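Local coordinates for zona pellucida sperm-binding protein 1 (Gallus gallus, PDB 6GF6) that is an egg coat component whose first ZP-N domain, the part modelled here, forms a homodimer that cross-links egg coat filaments, at residues Leu21-Tyr24 with Thr30-Phe33. The protein carries 2 engineered substitutions. Numbering follows the deposited sequence.
Sequences LLAY and TVHF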
loop_
_atom_site.group_PDB
_atom_site.type_symbol
_atom_site.label_atom_id
_atom_site.label_comp_id
_atom_site.label_asym_id
_atom_site.label_seq_id
_atom_site.Cartn_x
_atom_site.Cartn_y
_atom_site.Cartn_z
ATOM N N LEU B 21 -7.150 -6.437 -6.061
ATOM C CA LEU B 21 -7.492 -7.728 -6.646
ATOM C C LEU B 21 -7.037 -8.831 -5.700
ATOM O O LEU B 21 -5.855 -8.899 -5.349
ATOM C CB LEU B 21 -6.835 -7.872 -8.020
ATOM C CG LEU B 21 -6.986 -9.170 -8.804
ATOM C CD1 LEU B 21 -8.430 -9.526 -9.014
ATOM C CD2 LEU B 21 -6.303 -9.008 -10.139
ATOM N N LEU B 22 -7.971 -9.682 -5.276
ATOM C CA LEU B 22 -7.683 -10.743 -4.318
ATOM C C LEU B 22 -7.807 -12.100 -4.999
ATOM O O LEU B 22 -8.798 -12.369 -5.684
ATOM C CB LEU B 22 -8.613 -10.661 -3.111
ATOM C CG LEU B 22 -8.559 -9.342 -2.337
ATOM C CD1 LEU B 22 -9.491 -8.304 -2.948
ATOM C CD2 LEU B 22 -8.904 -9.578 -0.879
ATOM N N ALA B 23 -6.792 -12.944 -4.819
ATOM C CA ALA B 23 -6.743 -14.273 -5.415
ATOM C C ALA B 23 -6.446 -15.303 -4.338
ATOM O O ALA B 23 -5.672 -15.039 -3.412
ATOM C CB ALA B 23 -5.674 -14.354 -6.518
ATOM N N TYR B 24 -7.055 -16.481 -4.471
ATOM C CA TYR B 24 -6.980 -17.530 -3.454
ATOM C C TYR B 24 -6.502 -18.829 -4.095
ATOM O O TYR B 24 -7.304 -19.718 -4.411
ATOM C CB TYR B 24 -8.332 -17.701 -2.760
ATOM C CG TYR B 24 -8.846 -16.417 -2.140
ATOM C CD1 TYR B 24 -9.593 -15.509 -2.888
ATOM C CD2 TYR B 24 -8.566 -16.101 -0.820
ATOM C CE1 TYR B 24 -10.060 -14.331 -2.328
ATOM C CE2 TYR B 24 -9.026 -14.925 -0.251
ATOM C CZ TYR B 24 -9.772 -14.045 -1.008
ATOM O OH TYR B 24 -10.228 -12.876 -0.443
ATOM N N THR B 30 0.834 -20.842 -6.149
ATOM C CA THR B 30 0.897 -19.409 -5.917
ATOM C C THR B 30 0.374 -18.701 -7.158
ATOM O O THR B 30 0.003 -19.331 -8.152
ATOM C CB THR B 30 2.310 -18.945 -5.553
ATOM O OG1 THR B 30 2.260 -17.568 -5.153
ATOM C CG2 THR B 30 3.260 -19.100 -6.725
ATOM N N VAL B 31 0.335 -17.375 -7.092
ATOM C CA VAL B 31 -0.160 -16.542 -8.179
ATOM C C VAL B 31 0.868 -15.448 -8.411
ATOM O O VAL B 31 1.393 -14.871 -7.454
ATOM C CB VAL B 31 -1.548 -15.944 -7.866
ATOM C CG1 VAL B 31 -2.020 -15.017 -8.975
ATOM C CG2 VAL B 31 -2.564 -17.048 -7.650
ATOM N N HIS B 32 1.220 -15.227 -9.671
ATOM C CA HIS B 32 2.050 -14.102 -10.064
ATOM C C HIS B 32 1.198 -13.101 -10.830
ATOM O O HIS B 32 0.380 -13.486 -11.675
ATOM C CB HIS B 32 3.235 -14.566 -10.915
ATOM C CG HIS B 32 4.302 -15.251 -10.123
ATOM N ND1 HIS B 32 5.487 -15.677 -10.679
ATOM C CD2 HIS B 32 4.367 -15.572 -8.809
ATOM C CE1 HIS B 32 6.233 -16.237 -9.744
ATOM N NE2 HIS B 32 5.575 -16.186 -8.600
ATOM N N PHE B 33 1.381 -11.822 -10.512
ATOM C CA PHE B 33 0.606 -10.737 -11.094
ATOM C C PHE B 33 1.468 -9.945 -12.067
ATOM O O PHE B 33 2.646 -9.687 -11.801
ATOM C CB PHE B 33 0.069 -9.796 -10.008
ATOM C CG PHE B 33 -0.877 -10.452 -9.039
ATOM C CD1 PHE B 33 -0.398 -11.146 -7.939
ATOM C CD2 PHE B 33 -2.249 -10.361 -9.219
ATOM C CE1 PHE B 33 -1.267 -11.743 -7.043
ATOM C CE2 PHE B 33 -3.123 -10.955 -8.326
ATOM C CZ PHE B 33 -2.631 -11.647 -7.237
#
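With CG anti to its carbonyl carbon (chi1 -62°), Phe33 sends its ring across to Leu21 and Ala23, while Leu21 holds CG anti to its own backbone N (chi1 177°) and brings CD2 to meet it. That methyl arrives at the edge of the ring, close to its plane, with CD2 of Leu21 4.1 Å from CE2 of Phe33. The next carbon round the rim, CZ of Phe33, lies 4.1 Å from CB of Ala23, which comes in obliquely, so the ring's far end meets the alanine methyl. Val31 makes two contacts with its two methyls: CG2 reaches CB of Ala23 at 4.3 Å, and CG1 lies 3.8 Å above the plane of the Phe33 ring, offset toward the rim, so the ring is flanked by a neighbour from its own strand.

No hydrogen bond joins the two segments, whose axes approach to 8.0 Å and run roughly antiparallel at 152°. Each strand instead pairs within its own sheet: Leu21 and Ala23 bond through their backbones to Phe65 and Leu63, and Thr30 to Met90. Leu87 touches Ala23, Val31 and Phe33, and Leu63 packs on the latter two. This buried, wholly apolar meeting of facing sheets is characteristic of the immunoglobulin-like beta sandwich of a ZP-N domain.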